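Local coordinates for 4-methyl-5(B-hydroxyethyl)-thiazole monophosphate biosynthesis enzyme (Vibrio cholerae O1 biovar El Tor, PDB 3OT1), which is of unproven function but belongs to the DJ-1/PfpI family and may take part in thiazole monophosphate biosynthesis, at residues Val14-Gly19 with Leu48-Ser53; Met23-Ile28 with Ala76-Val81; Gly83-Ala88 with Pro114-Ala119; Ala108-Thr113 with Leu158-Pro163. All coordinates share one frame; numbering follows the deposited sequence. Where two conformers were deposited one is given.

Interaction 1: Val14-Gly19 with Leu48-Ser53; sequences VPVAHG and LQVQGS
Val16 and Val50 meet methyl to methyl, CG2 of Val16 lying 3.8 Å from CG2 of Val50, with the two branched side chains crossing at a slant. Val50 also reaches over the chain after the strand: its CB sits 3.6 Å from His18 N, and its CG2 is equally close to the carbonyl of Ala17. Further on, the side chains of His18 and Gln51 lie side by side and point the same way, ring and amide planes 27° apart. His18 CG is anti to the backbone N (chi1 -176°), beside the carbonyl carbon. The CD2 edge of the imidazole meets Gln51 O, which lies in the ring plane 3.2 Å from CD2. The same carbonyl accepts a nearly straight hydrogen bond from Gly19 N (2.9 Å, 169°), in its own plane, and receives a CA-H contact from His18. Beyond it, Ser53 CB comes to 3.5 Å from Gly19 O, while Ser53 OG bonds Glu22 OE1 and Gln51 NE2 bonds Gly55 O. The contact ties the end of parallel strand 11-16 in the DJ-1-type alpha/beta sheet to the antiparallel pair 49-51/57-59: Val50 also packs on Leu58 and on Ala43 of strand 38-43, and Ala17 leans on helix 81-88.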
loop_
_atom_site.group_PDB
_atom_site.type_symbol
_atom_site.label_atom_id
_atom_site.label_comp_id
_atom_site.label_asym_id
_atom_site.label_seq_id
_atom_site.Cartn_x
_atom_site.Cartn_y
_atom_site.Cartn_z
ATOM N N VAL A 14 6.405 7.978 -11.751
ATOM C CA VAL A 14 5.100 7.527 -11.281
ATOM C C VAL A 14 4.132 8.711 -11.321
ATOM O O VAL A 14 4.085 9.545 -10.406
ATOM C CB VAL A 14 5.165 6.951 -9.854
ATOM C CG1 VAL A 14 3.789 6.445 -9.417
ATOM C CG2 VAL A 14 6.177 5.827 -9.783
ATOM N N PRO A 15 3.337 8.818 -12.395
ATOM C CA PRO A 15 2.316 9.859 -12.443
ATOM C C PRO A 15 1.212 9.582 -11.428
ATOM O O PRO A 15 0.884 8.432 -11.157
ATOM C CB PRO A 15 1.763 9.727 -13.853
ATOM C CG PRO A 15 2.877 9.071 -14.603
ATOM C CD PRO A 15 3.405 8.074 -13.653
ATOM N N VAL A 16 0.664 10.663 -10.882
ATOM C CA VAL A 16 -0.475 10.595 -9.979
ATOM C C VAL A 16 -1.486 11.651 -10.375
ATOM O O VAL A 16 -1.129 12.707 -10.904
ATOM C CB VAL A 16 -0.033 10.798 -8.509
ATOM C CG1 VAL A 16 0.839 9.636 -8.078
ATOM C CG2 VAL A 16 0.662 12.134 -8.278
ATOM N N ALA A 17 -2.747 11.368 -10.107
ATOM C CA ALA A 17 -3.836 12.294 -10.419
ATOM C C ALA A 17 -4.862 12.255 -9.313
ATOM O O ALA A 17 -4.904 11.351 -8.489
ATOM C CB ALA A 17 -4.522 11.895 -11.753
ATOM N N HIS A 18 -5.729 13.259 -9.303
ATOM C CA HIS A 18 -6.932 13.214 -8.487
ATOM C C HIS A 18 -7.654 11.918 -8.797
ATOM O O HIS A 18 -7.959 11.633 -9.945
ATOM C CB HIS A 18 -7.783 14.421 -8.813
ATOM C CG HIS A 18 -9.011 14.555 -7.979
ATOM N ND1 HIS A 18 -10.063 15.356 -8.359
ATOM C CD2 HIS A 18 -9.367 13.985 -6.807
ATOM C CE1 HIS A 18 -11.013 15.284 -7.445
ATOM N NE2 HIS A 18 -10.625 14.447 -6.498
ATOM N N GLY A 19 -7.894 11.110 -7.783
ATOM C CA GLY A 19 -8.561 9.854 -7.973
ATOM C C GLY A 19 -7.673 8.656 -8.176
ATOM O O GLY A 19 -8.187 7.540 -8.313
ATOM N N LEU A 48 0.652 20.283 -7.257
ATOM C CA LEU A 48 1.519 19.152 -6.964
ATOM C C LEU A 48 0.919 18.130 -6.001
ATOM O O LEU A 48 1.327 16.969 -6.004
ATOM C CB LEU A 48 2.908 19.593 -6.518
ATOM C CG LEU A 48 3.875 20.034 -7.631
ATOM C CD1 LEU A 48 3.393 21.235 -8.438
ATOM C CD2 LEU A 48 5.255 20.283 -7.056
ATOM N N GLN A 49 -0.050 18.544 -5.196
ATOM C CA GLN A 49 -0.772 17.581 -4.381
ATOM C C GLN A 49 -2.095 17.247 -5.040
ATOM O O GLN A 49 -2.813 18.120 -5.561
ATOM C CB GLN A 49 -1.004 18.107 -2.986
ATOM C CG GLN A 49 -1.987 19.227 -2.875
ATOM C CD GLN A 49 -2.227 19.643 -1.437
ATOM O OE1 GLN A 49 -1.329 19.569 -0.587
ATOM N NE2 GLN A 49 -3.432 20.076 -1.153
ATOM N N VAL A 50 -2.426 15.970 -5.022
ATOM C CA VAL A 50 -3.670 15.472 -5.564
ATOM C C VAL A 50 -4.292 14.540 -4.551
ATOM O O VAL A 50 -3.599 13.837 -3.808
ATOM C CB VAL A 50 -3.456 14.787 -6.934
ATOM C CG1 VAL A 50 -2.881 15.796 -7.953
ATOM C CG2 VAL A 50 -2.593 13.531 -6.812
ATOM N N GLN A 51 -5.609 14.490 -4.522
ATOM C CA GLN A 51 -6.294 13.663 -3.546
ATOM C C GLN A 51 -6.587 12.301 -4.153
ATOM O O GLN A 51 -7.207 12.195 -5.216
ATOM C CB GLN A 51 -7.567 14.333 -3.066
ATOM C CG GLN A 51 -8.104 13.677 -1.835
ATOM C CD GLN A 51 -9.101 14.504 -1.070
ATOM O OE1 GLN A 51 -9.858 15.309 -1.638
ATOM N NE2 GLN A 51 -9.119 14.305 0.248
ATOM N N GLY A 52 -6.096 11.249 -3.504
ATOM C CA GLY A 52 -6.352 9.905 -3.933
ATOM C C GLY A 52 -7.813 9.509 -3.820
ATOM O O GLY A 52 -8.642 10.210 -3.239
ATOM N N SER A 53 -8.108 8.356 -4.404
ATOM C CA SER A 53 -9.466 7.842 -4.488
ATOM C C SER A 53 -10.177 7.682 -3.155
ATOM O O SER A 53 -11.397 7.776 -3.116
ATOM C CB SER A 53 -9.424 6.504 -5.234
ATOM O OG SER A 53 -8.686 5.500 -4.541
#

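Interaction 2: Met23-Ile28 with Ala76-Val81; sequences METVII and ALPGGV
Thr25 and Pro78 mark the point where helix 23-28 passes closest to the end of strand 76-77, their CA atoms 5.4 Å apart; at Ile28 and Ala76 the gap between CA atoms opens to 7.9 Å. This is the C-terminal edge of the central sheet in the alpha/beta sandwich of the DJ-1 superfamily, where the strand gives way to a glycine turn leading into helix 81-88, with Gly80 at the N-cap position. Positive phi at Gly80 suits a residue without CB, and at Gly79 the missing CB leaves room for a carboxylate.

That carboxylate belongs to Glu24. Its chain is extended beyond CG (chi2 172°), which carries the head across to the turn, and OE1 accepts Gly79 N at 2.9 Å. The hydrogen bond is bent at the hydrogen (135°), although the nitrogen meets the oxygen nearly along the C-O axis; Gly79 CA sits 3.2 Å from the same OE1. Beside it, in the Pro78 conformer modelled, Thr25 OG1 lies 3.3 Å from Pro78 CB, the hydroxyl itself being bonded to Glu21 O. One helical turn on from Glu24, Ile28 CG2 touches Ala76 CB at 4.0 Å, an apolar patch extended by Phe169 and Met173 of helix 166-178. Thr113 OG1 also bonds Pro78 O. The Gly79 bond helps position Glu24 beside a cysteine, as in DJ-1 relatives: its second oxygen, OE2, lies 3.1 Å from Cys111 SG.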
loop_
_atom_site.group_PDB
_atom_site.type_symbol
_atom_site.label_atom_id
_atom_site.label_comp_id
_atom_site.label_asym_id
_atom_site.label_seq_id
_atom_site.Cartn_x
_atom_site.Cartn_y
_atom_site.Cartn_z
HETATM N N MSE A 23 -3.159 3.354 -2.353
HETATM C CA MSE A 23 -2.345 2.231 -1.873
HETATM C C MSE A 23 -1.560 1.638 -3.036
HETATM O O MSE A 23 -0.407 1.254 -2.859
HETATM C CB MSE A 23 -3.109 1.178 -1.070
HETATM C CG MSE A 23 -3.785 0.092 -1.839
HETATM SE SE MSE A 23 -4.688 -1.117 -0.618
HETATM C CE MSE A 23 -3.761 -2.832 -0.835
ATOM N N GLU A 24 -2.158 1.555 -4.219
ATOM C CA GLU A 24 -1.372 1.105 -5.361
ATOM C C GLU A 24 -0.166 2.009 -5.588
ATOM O O GLU A 24 0.949 1.561 -5.805
ATOM C CB GLU A 24 -2.240 1.066 -6.619
ATOM C CG GLU A 24 -3.356 0.043 -6.558
ATOM C CD GLU A 24 -4.342 0.117 -7.705
ATOM O OE1 GLU A 24 -4.111 0.825 -8.695
ATOM O OE2 GLU A 24 -5.405 -0.576 -7.577
ATOM N N THR A 25 -0.421 3.308 -5.589
ATOM C CA THR A 25 0.627 4.288 -5.808
ATOM C C THR A 25 1.757 4.132 -4.801
ATOM O O THR A 25 2.930 4.084 -5.177
ATOM C CB THR A 25 0.055 5.726 -5.720
ATOM O OG1 THR A 25 -0.965 5.905 -6.714
ATOM C CG2 THR A 25 1.143 6.759 -5.945
ATOM N N VAL A 26 1.416 4.095 -3.525
ATOM C CA VAL A 26 2.416 4.098 -2.480
ATOM C C VAL A 26 3.134 2.746 -2.415
ATOM O O VAL A 26 4.332 2.705 -2.160
ATOM C CB VAL A 26 1.805 4.553 -1.143
ATOM C CG1 VAL A 26 2.815 4.412 -0.030
ATOM C CG2 VAL A 26 1.326 5.988 -1.264
ATOM N N ILE A 27 2.435 1.649 -2.672
ATOM C CA ILE A 27 3.107 0.357 -2.777
ATOM C C ILE A 27 4.165 0.401 -3.874
ATOM O O ILE A 27 5.291 -0.071 -3.684
ATOM C CB ILE A 27 2.112 -0.794 -3.001
ATOM C CG1 ILE A 27 1.270 -1.043 -1.743
ATOM C CG2 ILE A 27 2.856 -2.089 -3.464
ATOM C CD1 ILE A 27 0.043 -1.930 -1.966
ATOM N N ILE A 28 3.817 0.946 -5.029
ATOM C CA ILE A 28 4.780 1.045 -6.126
ATOM C C ILE A 28 5.974 1.884 -5.706
ATOM O O ILE A 28 7.116 1.453 -5.872
ATOM C CB ILE A 28 4.102 1.619 -7.395
ATOM C CG1 ILE A 28 3.057 0.641 -7.949
ATOM C CG2 ILE A 28 5.148 1.978 -8.442
ATOM C CD1 ILE A 28 2.009 1.264 -8.859
ATOM N N ALA A 76 5.601 3.932 -14.475
ATOM C CA ALA A 76 4.681 3.094 -13.718
ATOM C C ALA A 76 3.400 3.867 -13.426
ATOM O O ALA A 76 3.442 4.938 -12.795
ATOM C CB ALA A 76 5.306 2.636 -12.425
ATOM N N LEU A 77 2.284 3.335 -13.912
ATOM C CA LEU A 77 1.003 4.009 -13.849
ATOM C C LEU A 77 0.090 3.322 -12.839
ATOM O O LEU A 77 -0.347 2.191 -13.045
ATOM C CB LEU A 77 0.328 3.982 -15.219
ATOM C CG LEU A 77 1.121 4.593 -16.385
ATOM C CD1 LEU A 77 0.287 4.469 -17.664
ATOM C CD2 LEU A 77 1.453 6.038 -16.130
ATOM N N PRO A 78 -0.225 4.020 -11.727
ATOM C CA PRO A 78 -1.232 3.511 -10.801
ATOM C C PRO A 78 -2.616 3.439 -11.440
ATOM O O PRO A 78 -2.857 4.075 -12.471
ATOM C CB PRO A 78 -1.205 4.540 -9.660
ATOM C CG PRO A 78 0.161 5.218 -9.782
ATOM C CD PRO A 78 0.394 5.277 -11.262
ATOM N N GLY A 79 -3.505 2.720 -10.784
ATOM C CA GLY A 79 -4.902 2.651 -11.179
ATOM C C GLY A 79 -5.775 3.559 -10.348
ATOM O O GLY A 79 -5.396 4.681 -10.014
ATOM N N GLY A 80 -6.956 3.068 -10.011
ATOM C CA GLY A 80 -8.062 3.889 -9.524
ATOM C C GLY A 80 -8.874 4.366 -10.703
ATOM O O GLY A 80 -8.303 4.734 -11.722
ATOM N N VAL A 81 -10.199 4.378 -10.567
ATOM C CA VAL A 81 -11.042 4.699 -11.702
ATOM C C VAL A 81 -10.924 6.170 -12.094
ATOM O O VAL A 81 -10.662 6.513 -13.269
ATOM C CB VAL A 81 -12.485 4.290 -11.431
ATOM C CG1 VAL A 81 -13.387 4.751 -12.567
ATOM C CG2 VAL A 81 -12.586 2.780 -11.250
#

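Interaction 3: Gly83-Ala88 with Pro114-Ala119; sequences GAQAFA and PALVFA
Ala84 and Ala88 of one helix pack against Leu116 and Val117 of another in a buried helix-helix contact. The two helices follow the neighbouring strands 74-77 and 106-110 of the central sheet, and their short segments run almost parallel, 6° apart with axes 8.2 Å from each other. Small residues permit this spacing: Ala84 CB meets Leu116 CB at 4.0 Å, and Ala88 CB lies 3.4 Å from Leu116 O. Val117 holds CG2 anti to its carbonyl carbon, and this methyl wedges against the first helix, 3.2 Å from Ala84 O and 3.7 Å from Phe87 CB, while the Phe87 ring leads away toward the sheet. At the outer edge Gln85, bent at chi2, crosses Leu116 obliquely, its amide beside CD1. The second helix contains a wider pi-type turn, Ala119 N bonding Pro114 O. In the Gln85 conformer modelled, a water donates both to Gln85 OE1 (2.9 Å) and to Leu116 O (2.7 Å). Apart from the Gln85 amide, the direct contacts are methyl and methylene groups lying against one another and against backbone carbonyls, so shape fit holds the interior of this interface, and the polar link across it is made by solvent at its exposed margin.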
loop_
_atom_site.group_PDB
_atom_site.type_symbol
_atom_site.label_atom_id
_atom_site.label_comp_id
_atom_site.label_asym_id
_atom_site.label_seq_id
_atom_site.Cartn_x
_atom_site.Cartn_y
_atom_site.Cartn_z
ATOM N N GLY A 83 -8.541 8.267 -11.298
ATOM C CA GLY A 83 -7.163 8.523 -11.687
ATOM C C GLY A 83 -6.877 8.042 -13.101
ATOM O O GLY A 83 -6.257 8.760 -13.885
ATOM N N ALA A 84 -7.322 6.835 -13.432
ATOM C CA ALA A 84 -7.141 6.316 -14.785
ATOM C C ALA A 84 -7.845 7.209 -15.799
ATOM O O ALA A 84 -7.323 7.467 -16.885
ATOM C CB ALA A 84 -7.640 4.911 -14.890
ATOM N N GLN A 85 -9.035 7.708 -15.464
ATOM C CA GLN A 85 -9.758 8.607 -16.381
ATOM C C GLN A 85 -8.977 9.911 -16.553
ATOM O O GLN A 85 -8.884 10.463 -17.641
ATOM C CB GLN A 85 -11.178 8.903 -15.881
ATOM C CG GLN A 85 -12.137 7.717 -15.880
ATOM C CD GLN A 85 -12.607 7.293 -17.261
ATOM O OE1 GLN A 85 -11.992 7.625 -18.263
ATOM N NE2 GLN A 85 -13.696 6.536 -17.312
ATOM N N ALA A 86 -8.418 10.423 -15.460
ATOM C CA ALA A 86 -7.594 11.625 -15.530
ATOM C C ALA A 86 -6.376 11.404 -16.424
ATOM O O ALA A 86 -5.999 12.285 -17.206
ATOM C CB ALA A 86 -7.156 12.084 -14.146
ATOM N N PHE A 87 -5.760 10.230 -16.340
ATOM C CA PHE A 87 -4.658 9.882 -17.218
ATOM C C PHE A 87 -5.107 9.872 -18.684
ATOM O O PHE A 87 -4.412 10.386 -19.568
ATOM C CB PHE A 87 -4.086 8.507 -16.854
ATOM C CG PHE A 87 -3.278 8.432 -15.555
ATOM C CD1 PHE A 87 -2.908 9.536 -14.811
ATOM C CD2 PHE A 87 -2.873 7.183 -15.106
ATOM C CE1 PHE A 87 -2.157 9.381 -13.651
ATOM C CE2 PHE A 87 -2.130 7.041 -13.959
ATOM C CZ PHE A 87 -1.777 8.139 -13.227
ATOM N N ALA A 88 -6.255 9.264 -18.931
ATOM C CA ALA A 88 -6.787 9.160 -20.305
ATOM C C ALA A 88 -7.088 10.519 -20.916
ATOM O O ALA A 88 -6.998 10.683 -22.145
ATOM C CB ALA A 88 -8.027 8.262 -20.348
ATOM N N PRO A 114 -4.920 -0.077 -17.542
ATOM C CA PRO A 114 -4.792 -0.715 -18.878
ATOM C C PRO A 114 -6.114 -0.658 -19.653
ATOM O O PRO A 114 -6.084 -0.580 -20.883
ATOM C CB PRO A 114 -4.372 -2.151 -18.546
ATOM C CG PRO A 114 -3.627 -2.012 -17.216
ATOM C CD PRO A 114 -4.452 -0.969 -16.479
ATOM N N ALA A 115 -7.250 -0.729 -18.964
ATOM C CA ALA A 115 -8.572 -0.652 -19.608
ATOM C C ALA A 115 -8.933 0.775 -20.016
ATOM O O ALA A 115 -9.251 1.041 -21.183
ATOM C CB ALA A 115 -9.626 -1.232 -18.683
ATOM N N LEU A 116 -8.914 1.698 -19.058
ATOM C CA LEU A 116 -9.416 3.043 -19.284
ATOM C C LEU A 116 -8.434 3.968 -19.982
ATOM O O LEU A 116 -8.862 4.994 -20.537
ATOM C CB LEU A 116 -9.904 3.672 -17.984
ATOM C CG LEU A 116 -11.057 2.943 -17.303
ATOM C CD1 LEU A 116 -11.508 3.719 -16.063
ATOM C CD2 LEU A 116 -12.223 2.704 -18.259
ATOM N N VAL A 117 -7.143 3.607 -19.987
ATOM C CA VAL A 117 -6.135 4.371 -20.708
ATOM C C VAL A 117 -5.697 3.621 -21.977
ATOM O O VAL A 117 -5.915 4.119 -23.083
ATOM C CB VAL A 117 -4.933 4.756 -19.836
ATOM C CG1 VAL A 117 -3.967 5.616 -20.673
ATOM C CG2 VAL A 117 -5.406 5.485 -18.573
ATOM N N PHE A 118 -5.096 2.446 -21.840
ATOM C CA PHE A 118 -4.499 1.819 -23.022
ATOM C C PHE A 118 -5.554 1.392 -24.051
ATOM O O PHE A 118 -5.455 1.731 -25.234
ATOM C CB PHE A 118 -3.643 0.604 -22.674
ATOM C CG PHE A 118 -2.494 0.858 -21.721
ATOM C CD1 PHE A 118 -1.948 2.123 -21.502
ATOM C CD2 PHE A 118 -1.936 -0.232 -21.054
ATOM C CE1 PHE A 118 -0.890 2.274 -20.617
ATOM C CE2 PHE A 118 -0.885 -0.067 -20.205
ATOM C CZ PHE A 118 -0.361 1.165 -19.981
ATOM N N ALA A 119 -6.557 0.643 -23.599
ATOM C CA ALA A 119 -7.569 0.134 -24.507
ATOM C C ALA A 119 -8.348 1.304 -25.119
ATOM O O ALA A 119 -8.581 1.301 -26.328
ATOM C CB ALA A 119 -8.451 -0.875 -23.825
HETATM O O HOH W 1 -11.270 6.244 -20.671
#

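Interaction 4: Ala108-Thr113 with Leu158-Pro163; sequences AAICAT and LTSQGP
Ile110 keeps CG1 anti to the backbone N (chi1 -171°), which lays CG1 3.6 Å from Ser160 O; the chain then continues extended, and CD1 lies 3.5 Å from Gly162 O. At the next residue the backbone turns sharply: Cys111 has phi 65° and psi -126°, the first corner of a type II' turn from Ile110 to Thr113. A cysteine with such a backbone between strand and helix is characteristic of the nucleophile elbow of the DJ-1/PfpI and class I glutaminase folds, so Cys111 probably corresponds to their reactive cysteine.

The neighbouring strand supports the elbow. Strands 108-110 and 158-160 are parallel and in step, bonded from Ala109 N to Leu158 O (2.9 Å) and from Ser160 N to Ala109 O (3.1 Å). The ladder continues past the last strand residue, with Cys111 N donating to Ser160 O at 3.0 Å from above the carbonyl plane, and Cys111 CA resting 3.2 Å from Gln161 O. This bond and the CA-H contact hold the cysteine backbone from the strand side. Ser160 CB lies against Ile110 CG1 and CD1, its OG bonded to Arg148 O and Thr165 OG1.

Ala108, Ile110, Leu158 and Ser160 face one side of the sheet, where helix 166-178 brings Phe169 and Met173; Ala109 and Thr159 face the other, toward helix 113-119. Strand 74-77 borders this pair on one flank and strand 149-152 on the other, with Glu24 of helix 22-34 packed on Ile110.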
loop_
_atom_site.group_PDB
_atom_site.type_symbol
_atom_site.label_atom_id
_atom_site.label_comp_id
_atom_site.label_asym_id
_atom_site.label_seq_id
_atom_site.Cartn_x
_atom_site.Cartn_y
_atom_site.Cartn_z
ATOM N N ALA A 108 4.631 0.136 -17.178
ATOM C CA ALA A 108 3.944 -0.749 -16.243
ATOM C C ALA A 108 2.657 -0.071 -15.811
ATOM O O ALA A 108 2.672 1.116 -15.540
ATOM C CB ALA A 108 4.855 -1.006 -15.038
ATOM N N ALA A 109 1.562 -0.803 -15.746
ATOM C CA ALA A 109 0.293 -0.226 -15.333
ATOM C C ALA A 109 -0.574 -1.244 -14.627
ATOM O O ALA A 109 -0.530 -2.430 -14.924
ATOM C CB ALA A 109 -0.458 0.341 -16.542
ATOM N N ILE A 110 -1.405 -0.766 -13.703
ATOM C CA ILE A 110 -2.200 -1.639 -12.869
ATOM C C ILE A 110 -3.649 -1.189 -12.822
ATOM O O ILE A 110 -3.964 -0.017 -13.007
ATOM C CB ILE A 110 -1.557 -1.730 -11.452
ATOM C CG1 ILE A 110 -2.193 -2.798 -10.549
ATOM C CG2 ILE A 110 -1.501 -0.369 -10.779
ATOM C CD1 ILE A 110 -1.331 -3.149 -9.355
ATOM N N CYS A 111 -4.505 -2.153 -12.475
ATOM C CA CYS A 111 -5.885 -1.888 -12.117
ATOM C C CYS A 111 -6.706 -1.325 -13.290
ATOM O O CYS A 111 -6.759 -1.953 -14.339
ATOM C CB CYS A 111 -5.826 -0.979 -10.868
ATOM S SG CYS A 111 -7.298 -0.460 -10.049
ATOM N N ALA A 112 -7.365 -0.183 -13.124
ATOM C CA ALA A 112 -8.206 0.359 -14.185
ATOM C C ALA A 112 -7.411 0.871 -15.381
ATOM O O ALA A 112 -7.961 1.041 -16.465
ATOM C CB ALA A 112 -9.112 1.483 -13.637
ATOM N N THR A 113 -6.144 1.202 -15.181
ATOM C CA THR A 113 -5.410 1.938 -16.189
ATOM C C THR A 113 -5.249 1.223 -17.529
ATOM O O THR A 113 -5.425 1.848 -18.550
ATOM C CB THR A 113 -4.099 2.452 -15.576
ATOM O OG1 THR A 113 -4.463 3.423 -14.588
ATOM C CG2 THR A 113 -3.197 3.062 -16.608
ATOM N N LEU A 158 4.239 -4.270 -18.761
ATOM C CA LEU A 158 3.891 -5.039 -17.573
ATOM C C LEU A 158 2.540 -4.545 -17.074
ATOM O O LEU A 158 2.384 -3.338 -16.847
ATOM C CB LEU A 158 4.939 -4.821 -16.487
ATOM C CG LEU A 158 4.742 -5.642 -15.202
ATOM C CD1 LEU A 158 4.995 -7.143 -15.475
ATOM C CD2 LEU A 158 5.648 -5.105 -14.095
ATOM N N THR A 159 1.581 -5.444 -16.895
ATOM C CA THR A 159 0.314 -5.052 -16.340
ATOM C C THR A 159 -0.085 -5.942 -15.168
ATOM O O THR A 159 0.426 -7.042 -14.985
ATOM C CB THR A 159 -0.800 -5.034 -17.414
ATOM O OG1 THR A 159 -0.868 -6.309 -18.055
ATOM C CG2 THR A 159 -0.577 -3.918 -18.401
ATOM N N SER A 160 -1.000 -5.422 -14.347
ATOM C CA SER A 160 -1.442 -6.155 -13.180
ATOM C C SER A 160 -2.848 -5.696 -12.792
ATOM O O SER A 160 -3.386 -4.770 -13.370
ATOM C CB SER A 160 -0.428 -5.990 -12.056
ATOM O OG SER A 160 -0.644 -6.823 -10.939
ATOM N N GLN A 161 -3.457 -6.365 -11.827
ATOM C CA GLN A 161 -4.903 -6.298 -11.619
ATOM C C GLN A 161 -5.448 -5.338 -10.565
ATOM O O GLN A 161 -6.479 -4.743 -10.806
ATOM C CB GLN A 161 -5.436 -7.700 -11.321
ATOM C CG GLN A 161 -5.232 -8.686 -12.478
ATOM C CD GLN A 161 -6.067 -9.920 -12.326
ATOM O OE1 GLN A 161 -6.989 -9.979 -11.499
ATOM N NE2 GLN A 161 -5.803 -10.908 -13.164
ATOM N N GLY A 162 -4.851 -5.198 -9.394
ATOM C CA GLY A 162 -5.539 -4.430 -8.365
ATOM C C GLY A 162 -4.720 -4.234 -7.122
ATOM O O GLY A 162 -3.537 -4.582 -7.049
ATOM N N PRO A 163 -5.355 -3.685 -6.089
ATOM C CA PRO A 163 -4.654 -3.402 -4.854
ATOM C C PRO A 163 -3.894 -4.625 -4.325
ATOM O O PRO A 163 -2.758 -4.509 -3.878
ATOM C CB PRO A 163 -5.787 -2.952 -3.915
ATOM C CG PRO A 163 -6.776 -2.312 -4.817
ATOM C CD PRO A 163 -6.747 -3.177 -6.054
#

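From the N terminus, strand 11-16 opens interaction 1, which closes at the hairpin strand 49-51; helix 22-34, which follows that first strand, opens interaction 2 before that closure, so the two cross. Interaction 2 ends at the turn after strand 74-77. Interactions 3 and 4 come later and cross in the same way: 83-88 waits for 114-119, while 108-113 lies between them and waits for 158-163. Helix 81-88 links the two halves, Gly19 O probably accepting a hydrogen bond from Gly83 N and Phe87 lying beside Pro78. Interactions 2 and 4 sit on adjacent strands, joined where Leu77 N meets Ala108 O, and Phe118 of interaction 3 packs on Ala109 of interaction 4. Together they tie helices on both faces to the central sheet.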